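Long-range contacts in geranyl diphosphate synthase small subunit (Antirrhinum majus, PDB 3QKC), which probably pairs with a catalytic large subunit to form geranyl diphosphate synthase, which joins dimethylallyl and isopentenyl diphosphates into geranyl diphosphate: residues T47-L52 with G181-C186; A51-A56 with M68-A73; L210-V215 with E235-E240. All blocks are in the same frame, centred on the assembly; numbering follows the deposited sequence.

Contact 1: residues T47-L52 with G181-C186; sequences TSASAL and GTLHAC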
loop_
_atom_site.group_PDB
_atom_site.type_symbol
_atom_site.label_atom_id
_atom_site.label_comp_id
_atom_site.label_asym_id
_atom_site.label_seq_id
_atom_site.Cartn_x
_atom_site.Cartn_y
_atom_site.Cartn_z
ATOM N N THR A 47 -7.255 8.514 -15.054
ATOM C CA THR A 47 -7.780 9.610 -14.255
ATOM C C THR A 47 -6.939 10.833 -14.518
ATOM O O THR A 47 -5.711 10.728 -14.602
ATOM C CB THR A 47 -7.801 9.332 -12.738
ATOM O OG1 THR A 47 -8.007 10.574 -12.047
ATOM C CG2 THR A 47 -6.469 8.706 -12.253
ATOM N N SER A 48 -7.608 11.980 -14.641
ATOM C CA SER A 48 -6.942 13.266 -14.838
ATOM C C SER A 48 -6.061 13.690 -13.651
ATOM O O SER A 48 -5.241 14.604 -13.790
ATOM C CB SER A 48 -7.971 14.354 -15.141
ATOM O OG SER A 48 -8.923 14.449 -14.106
ATOM N N ALA A 49 -6.243 13.027 -12.503
ATOM C CA ALA A 49 -5.387 13.206 -11.311
ATOM C C ALA A 49 -3.921 12.912 -11.588
ATOM O O ALA A 49 -3.055 13.581 -11.053
ATOM C CB ALA A 49 -5.891 12.350 -10.118
ATOM N N SER A 50 -3.653 11.922 -12.435
ATOM C CA SER A 50 -2.288 11.607 -12.879
ATOM C C SER A 50 -1.634 12.713 -13.696
ATOM O O SER A 50 -0.460 13.036 -13.481
ATOM C CB SER A 50 -2.259 10.302 -13.676
ATOM O OG SER A 50 -2.792 9.264 -12.909
ATOM N N ALA A 51 -2.363 13.282 -14.648
ATOM C CA ALA A 51 -1.798 14.403 -15.416
ATOM C C ALA A 51 -1.634 15.650 -14.550
ATOM O O ALA A 51 -0.685 16.407 -14.735
ATOM C CB ALA A 51 -2.633 14.715 -16.643
ATOM N N LEU A 52 -2.559 15.882 -13.612
ATOM C CA LEU A 52 -2.427 17.046 -12.724
ATOM C C LEU A 52 -1.112 16.988 -11.925
ATOM O O LEU A 52 -0.450 18.008 -11.723
ATOM C CB LEU A 52 -3.628 17.174 -11.789
ATOM C CG LEU A 52 -3.673 18.326 -10.783
ATOM C CD1 LEU A 52 -3.488 19.684 -11.483
ATOM C CD2 LEU A 52 -4.963 18.305 -9.955
ATOM N N GLY A 181 -11.874 13.524 -5.504
ATOM C CA GLY A 181 -11.333 14.711 -4.865
ATOM C C GLY A 181 -9.960 14.484 -4.260
ATOM O O GLY A 181 -9.007 15.217 -4.550
ATOM N N THR A 182 -9.851 13.468 -3.408
ATOM C CA THR A 182 -8.591 13.218 -2.707
ATOM C C THR A 182 -7.516 12.766 -3.683
ATOM O O THR A 182 -6.346 13.132 -3.528
ATOM C CB THR A 182 -8.770 12.219 -1.535
ATOM O OG1 THR A 182 -9.837 12.678 -0.690
ATOM C CG2 THR A 182 -7.502 12.133 -0.694
ATOM N N LEU A 183 -7.906 12.013 -4.707
ATOM C CA LEU A 183 -6.927 11.589 -5.725
ATOM C C LEU A 183 -6.284 12.779 -6.436
ATOM O O LEU A 183 -5.064 12.823 -6.572
ATOM C CB LEU A 183 -7.534 10.597 -6.710
ATOM C CG LEU A 183 -6.672 9.512 -7.370
ATOM C CD1 LEU A 183 -5.644 8.902 -6.456
ATOM C CD2 LEU A 183 -7.593 8.429 -7.895
ATOM N N HIS A 184 -7.079 13.767 -6.844
ATOM C CA HIS A 184 -6.509 14.962 -7.484
ATOM C C HIS A 184 -5.663 15.813 -6.502
ATOM O O HIS A 184 -4.580 16.303 -6.856
ATOM C CB HIS A 184 -7.613 15.797 -8.125
ATOM C CG HIS A 184 -8.164 15.213 -9.392
ATOM N ND1 HIS A 184 -8.921 14.060 -9.420
ATOM C CD2 HIS A 184 -8.081 15.642 -10.679
ATOM C CE1 HIS A 184 -9.274 13.804 -10.670
ATOM N NE2 HIS A 184 -8.787 14.753 -11.449
ATOM N N ALA A 185 -6.169 15.970 -5.277
ATOM C CA ALA A 185 -5.468 16.706 -4.231
ATOM C C ALA A 185 -4.053 16.144 -4.032
ATOM O O ALA A 185 -3.071 16.884 -4.050
ATOM C CB ALA A 185 -6.270 16.658 -2.925
ATOM N N CYS A 186 -3.968 14.824 -3.898
ATOM C CA CYS A 186 -2.711 14.105 -3.760
ATOM C C CYS A 186 -1.807 14.281 -4.974
ATOM O O CYS A 186 -0.598 14.556 -4.841
ATOM C CB CYS A 186 -2.999 12.628 -3.533
ATOM S SG CYS A 186 -1.542 11.573 -3.669
#

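Contact 2: residues A51-A56 with M68-A73; sequences ALCVAA and MAAAAA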
loop_
_atom_site.group_PDB
_atom_site.type_symbol
_atom_site.label_atom_id
_atom_site.label_comp_id
_atom_site.label_asym_id
_atom_site.label_seq_id
_atom_site.Cartn_x
_atom_site.Cartn_y
_atom_site.Cartn_z
ATOM N N ALA A 51 -2.363 13.282 -14.648
ATOM C CA ALA A 51 -1.798 14.403 -15.416
ATOM C C ALA A 51 -1.634 15.650 -14.550
ATOM O O ALA A 51 -0.685 16.407 -14.735
ATOM C CB ALA A 51 -2.633 14.715 -16.643
ATOM N N LEU A 52 -2.559 15.882 -13.612
ATOM C CA LEU A 52 -2.427 17.046 -12.724
ATOM C C LEU A 52 -1.112 16.988 -11.925
ATOM O O LEU A 52 -0.450 18.008 -11.723
ATOM C CB LEU A 52 -3.628 17.174 -11.789
ATOM C CG LEU A 52 -3.673 18.326 -10.783
ATOM C CD1 LEU A 52 -3.488 19.684 -11.483
ATOM C CD2 LEU A 52 -4.963 18.305 -9.955
ATOM N N CYS A 53 -0.743 15.790 -11.479
ATOM C CA CYS A 53 0.525 15.599 -10.790
ATOM C C CYS A 53 1.696 16.149 -11.573
ATOM O O CYS A 53 2.472 16.938 -11.044
ATOM C CB CYS A 53 0.768 14.129 -10.487
ATOM S SG CYS A 53 2.280 13.916 -9.509
ATOM N N VAL A 54 1.815 15.753 -12.836
ATOM C CA VAL A 54 2.902 16.247 -13.678
ATOM C C VAL A 54 2.812 17.764 -13.905
ATOM O O VAL A 54 3.827 18.487 -13.788
ATOM C CB VAL A 54 2.995 15.495 -15.014
ATOM C CG1 VAL A 54 4.079 16.106 -15.909
ATOM C CG2 VAL A 54 3.301 14.005 -14.774
ATOM N N ALA A 55 1.599 18.237 -14.200
ATOM C CA ALA A 55 1.375 19.639 -14.535
ATOM C C ALA A 55 1.623 20.553 -13.343
ATOM O O ALA A 55 2.111 21.681 -13.515
ATOM C CB ALA A 55 -0.017 19.844 -15.071
ATOM N N ALA A 56 1.293 20.064 -12.147
ATOM C CA ALA A 56 1.519 20.813 -10.914
ATOM C C ALA A 56 3.014 20.982 -10.674
ATOM O O ALA A 56 3.464 22.057 -10.284
ATOM C CB ALA A 56 0.843 20.128 -9.716
ATOM N N MET A 68 7.289 11.811 -12.555
ATOM C CA MET A 68 6.833 10.681 -13.362
ATOM C C MET A 68 6.444 9.493 -12.486
ATOM O O MET A 68 5.407 8.862 -12.702
ATOM C CB MET A 68 7.923 10.283 -14.368
ATOM C CG MET A 68 7.426 9.783 -15.737
ATOM S SD MET A 68 6.019 10.633 -16.504
ATOM C CE MET A 68 6.606 12.299 -16.668
ATOM N N ALA A 69 7.274 9.198 -11.491
ATOM C CA ALA A 69 6.982 8.106 -10.545
ATOM C C ALA A 69 5.714 8.347 -9.731
ATOM O O ALA A 69 4.883 7.441 -9.593
ATOM C CB ALA A 69 8.179 7.858 -9.619
ATOM N N ALA A 70 5.567 9.563 -9.202
ATOM C CA ALA A 70 4.375 9.986 -8.455
ATOM C C ALA A 70 3.101 9.911 -9.315
ATOM O O ALA A 70 2.084 9.375 -8.883
ATOM C CB ALA A 70 4.567 11.382 -7.955
ATOM N N ALA A 71 3.177 10.441 -10.536
ATOM C CA ALA A 71 2.043 10.460 -11.446
ATOM C C ALA A 71 1.575 9.046 -11.752
ATOM O O ALA A 71 0.380 8.793 -11.821
ATOM C CB ALA A 71 2.401 11.195 -12.727
ATOM N N ALA A 72 2.542 8.138 -11.908
ATOM C CA ALA A 72 2.304 6.723 -12.177
ATOM C C ALA A 72 1.721 6.025 -10.953
ATOM O O ALA A 72 0.822 5.178 -11.072
ATOM C CB ALA A 72 3.611 6.051 -12.602
ATOM N N ALA A 73 2.248 6.359 -9.775
ATOM C CA ALA A 73 1.694 5.837 -8.528
ATOM C C ALA A 73 0.233 6.279 -8.361
ATOM O O ALA A 73 -0.624 5.483 -7.953
ATOM C CB ALA A 73 2.555 6.261 -7.328
#

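Contact 3: residues L210-V215 with E235-E240; sequences LYVGTV and ELAVKE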
loop_
_atom_site.group_PDB
_atom_site.type_symbol
_atom_site.label_atom_id
_atom_site.label_comp_id
_atom_site.label_asym_id
_atom_site.label_seq_id
_atom_site.Cartn_x
_atom_site.Cartn_y
_atom_site.Cartn_z
ATOM N N LEU A 210 -8.281 19.043 -4.861
ATOM C CA LEU A 210 -9.538 18.649 -4.226
ATOM C C LEU A 210 -10.759 19.172 -4.968
ATOM O O LEU A 210 -11.715 18.418 -5.185
ATOM C CB LEU A 210 -9.590 19.078 -2.762
ATOM C CG LEU A 210 -10.662 18.455 -1.852
ATOM C CD1 LEU A 210 -10.532 16.934 -1.745
ATOM C CD2 LEU A 210 -10.599 19.084 -0.454
ATOM N N TYR A 211 -10.729 20.451 -5.349
ATOM C CA TYR A 211 -11.879 21.080 -5.984
ATOM C C TYR A 211 -12.144 20.491 -7.374
ATOM O O TYR A 211 -13.256 20.066 -7.657
ATOM C CB TYR A 211 -11.739 22.613 -6.047
ATOM C CG TYR A 211 -11.496 23.301 -4.712
ATOM C CD1 TYR A 211 -10.594 24.361 -4.617
ATOM C CD2 TYR A 211 -12.163 22.896 -3.548
ATOM C CE1 TYR A 211 -10.356 25.010 -3.397
ATOM C CE2 TYR A 211 -11.928 23.522 -2.322
ATOM C CZ TYR A 211 -11.029 24.584 -2.258
ATOM O OH TYR A 211 -10.791 25.222 -1.072
ATOM N N VAL A 212 -11.123 20.454 -8.226
ATOM C CA VAL A 212 -11.277 19.851 -9.558
ATOM C C VAL A 212 -11.553 18.342 -9.535
ATOM O O VAL A 212 -12.272 17.837 -10.398
ATOM C CB VAL A 212 -10.098 20.186 -10.509
ATOM C CG1 VAL A 212 -10.101 21.691 -10.832
ATOM C CG2 VAL A 212 -8.754 19.746 -9.933
ATOM N N GLY A 213 -11.006 17.633 -8.544
ATOM C CA GLY A 213 -11.278 16.210 -8.382
ATOM C C GLY A 213 -12.702 15.943 -7.958
ATOM O O GLY A 213 -13.362 15.025 -8.478
ATOM N N THR A 214 -13.194 16.753 -7.013
ATOM C CA THR A 214 -14.603 16.699 -6.644
ATOM C C THR A 214 -15.505 16.973 -7.863
ATOM O O THR A 214 -16.489 16.258 -8.086
ATOM C CB THR A 214 -14.932 17.658 -5.488
ATOM O OG1 THR A 214 -14.107 17.340 -4.355
ATOM C CG2 THR A 214 -16.406 17.551 -5.095
ATOM N N VAL A 215 -15.170 17.990 -8.651
ATOM C CA VAL A 215 -15.907 18.259 -9.901
ATOM C C VAL A 215 -15.869 17.050 -10.855
ATOM O O VAL A 215 -16.900 16.631 -11.360
ATOM C CB VAL A 215 -15.425 19.551 -10.593
ATOM C CG1 VAL A 215 -15.950 19.648 -12.047
ATOM C CG2 VAL A 215 -15.846 20.770 -9.771
ATOM N N GLU A 235 -14.938 27.873 -9.179
ATOM C CA GLU A 235 -14.516 29.213 -8.767
ATOM C C GLU A 235 -13.434 29.146 -7.697
ATOM O O GLU A 235 -12.473 29.908 -7.744
ATOM C CB GLU A 235 -15.709 30.040 -8.274
ATOM C CG GLU A 235 -16.661 30.448 -9.386
ATOM C CD GLU A 235 -17.663 31.496 -8.953
ATOM O OE1 GLU A 235 -17.655 32.592 -9.556
ATOM O OE2 GLU A 235 -18.457 31.232 -8.017
ATOM N N LEU A 236 -13.595 28.223 -6.746
ATOM C CA LEU A 236 -12.587 27.993 -5.713
ATOM C C LEU A 236 -11.278 27.488 -6.309
ATOM O O LEU A 236 -10.195 27.858 -5.846
ATOM C CB LEU A 236 -13.091 27.017 -4.650
ATOM C CG LEU A 236 -14.206 27.479 -3.715
ATOM C CD1 LEU A 236 -14.662 26.304 -2.864
ATOM C CD2 LEU A 236 -13.766 28.654 -2.835
ATOM N N ALA A 237 -11.383 26.650 -7.341
ATOM C CA ALA A 237 -10.207 26.134 -8.039
ATOM C C ALA A 237 -9.412 27.285 -8.642
ATOM O O ALA A 237 -8.190 27.352 -8.487
ATOM C CB ALA A 237 -10.607 25.127 -9.106
ATOM N N VAL A 238 -10.112 28.210 -9.296
ATOM C CA VAL A 238 -9.461 29.383 -9.867
ATOM C C VAL A 238 -8.743 30.214 -8.784
ATOM O O VAL A 238 -7.582 30.578 -8.967
ATOM C CB VAL A 238 -10.426 30.216 -10.777
ATOM C CG1 VAL A 238 -10.882 31.528 -10.104
ATOM C CG2 VAL A 238 -9.754 30.521 -12.102
ATOM N N LYS A 239 -9.407 30.451 -7.648
ATOM C CA LYS A 239 -8.832 31.245 -6.548
ATOM C C LYS A 239 -7.426 30.777 -6.209
ATOM O O LYS A 239 -6.496 31.590 -6.137
ATOM C CB LYS A 239 -9.672 31.162 -5.260
ATOM C CG LYS A 239 -11.179 31.105 -5.428
ATOM C CD LYS A 239 -11.819 32.477 -5.569
ATOM C CE LYS A 239 -13.305 32.423 -5.192
ATOM N NZ LYS A 239 -13.521 32.077 -3.745
ATOM N N GLU A 240 -7.289 29.465 -5.994
ATOM C CA GLU A 240 -6.015 28.857 -5.630
ATOM C C GLU A 240 -4.945 29.102 -6.694
ATOM O O GLU A 240 -3.791 29.379 -6.373
ATOM C CB GLU A 240 -6.182 27.354 -5.349
ATOM C CG GLU A 240 -7.160 27.006 -4.205
ATOM C CD GLU A 240 -6.765 27.593 -2.846
ATOM O OE1 GLU A 240 -5.621 28.064 -2.688
ATOM O OE2 GLU A 240 -7.604 27.567 -1.920
#

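Contact 1: residues T47-L52 with G181-C186
The imidazole of His184 carries this contact and is held from two directions by Ser48 and Ala49 in the first turn of helix 48-59. At its edge, Ser48 OG lies in the ring plane and hydrogen-bonds NE2 of His184 at 2.7 Å. Over one face stands Ala49: its CB sits 3.6 Å from the centroid of the His184 ring and only 13° off the ring normal, a CH-pi contact centred on the ring. The backbone N of Ala49 lies over that face as well, 3.2 Å from NE2 of His184, but the angle is too poor for a bond. Its N-H is spent instead on Thr47 OG1, at 3.1 Å and 159°, with Thr47 as N-cap of the helix; OG1 reaches this place by lying anti to its own backbone N. Two leucines extend the contact. Leu52 CD2 touches the His184 carbonyl O at 3.7 Å, and Leu183 CG meets Ala49 CB at 4.0 Å.

Further out, ND1 of His184 bonds to the carbonyl O of Glu180, one turn earlier on its own helix. Both ring nitrogens are therefore engaged, which fixes the ring's rotation. Because NE2 faces a helix N-terminus, a doubly protonated ring would probably be disfavoured. Ser48 OG has a second, weak hydrogen bond to Gln216 NE2, while Leu52 packs on Phe208 and Val212 of helix 199-219.

The two short helical segments run nearly parallel, at 18° with axes 8.3 Å apart, and the centre of the contact lies about 4 Å from the centre of the chain. A capped helix start docked on a long central helix here forms part of the interior of the all-helical isoprenoid synthase fold.

Contact 2: residues A51-A56 with M68-A73
Helical segments 51-56 and 68-73 lie antiparallel, at 158° between their directions, with axes 8.4 Å apart and the closest pair of CA atoms, Cys53 and Ala71, separated by 5.4 Å. Such a close approach is consistent with what faces it: the second helix offers the methyl groups of Ala70 and Ala71, each pointing toward its partner.

Cys53 enters between them. Its SG is anti to the backbone N (chi1 -175°), which extends the sulfur across the gap until it touches Ala70 CB at 3.8 Å and the backbone N of Ala71 at 3.7 Å. Behind the sulfur, Cys53 CB rests against Ala71 CB at 4.0 Å. Val54 approaches the same methyl with one branch: CG2, placed anti to its own carbonyl carbon, meets Ala71 CB at 3.6 Å, the tightest side-chain approach here. Ala71 CB thus touches two successive residues of the first helix. Met68 adds a looser contact. Its CB points away, but the chain bends at chi2 and chi3 and brings CE back to Val54 CG2, 4.2 Å off. Within the two segments the join is apolar, with no hydrogen bond across; just before them, Ser50 OG adds a weak hydrogen bond to Ala71 O.

The helices follow each other in the chain and form an antiparallel helical hairpin. Three further helices pack round it: helix 5-24 brings Ile17 to Ala71 and Tyr20 to Met68, helix 105-126 lays Met123 on Ala70, and helix 169-195 meets Cys53 through Cys190 and Ala70 through Leu194.

Contact 3: residues L210-V215 with E235-E240
Leu236, first of the touching residues in segment 235-240, places its CB over one face of the Tyr211 ring, 3.8 Å from the centroid and 19° off the normal. The methylene is offset toward the rim, nearest CE1 of Tyr211 at 3.6 Å, while Leu236 CD1 reaches across to CE2 of Tyr211 at 3.9 Å. Ala237 follows beneath the base of the tyrosine: its CB lies 4.1 Å from Tyr211 CB and 3.9 Å from Val212 CG1. One turn on, Glu240 brings CG to the edge of the ring, 3.9 Å from CE1 of Tyr211. Its chain bends at chi2, and its carboxylate makes a salt bridge with Arg207 rather than bonding the tyrosine hydroxyl.

An alanine in place of Tyr211 would remove the ring, and would probably cost Leu236 CB its CH-pi face and Glu240 CG its contact at the ring edge.

The axes of the two segments approach to 8.9 Å at 154°, and their parent helices, 199-219 and 227-241, are consecutive. The arrangement is an antiparallel helical hairpin near the C-terminal end of an all-helical fold, with an aromatic side chain lying between its arms.

All three contacts are buried, but to different depths: contact 1 lies close to the middle of the chain, whereas the centre of contact 2 is about 8 Å, and that of contact 3 about 15 Å, from the centre of the chain, with Tyr211 and Leu236 partly exposed. Contacts 1 and 2 share helix 48-59, which presents Ser48, Ala49 and Leu52 to one partner and Cys53 and Val54 to the other. Contact 1 joins helices distant in sequence; contacts 2 and 3 each close a hairpin of neighbours. Chemistry follows place: a hydrogen-bonded histidine at the centre, alanine methyls against cysteine, valine and methionine in contact 2, and in contact 3 an aromatic ring beside a charge-paired glutamate. Ala185 packing on Leu210 connects contacts 1 and 3.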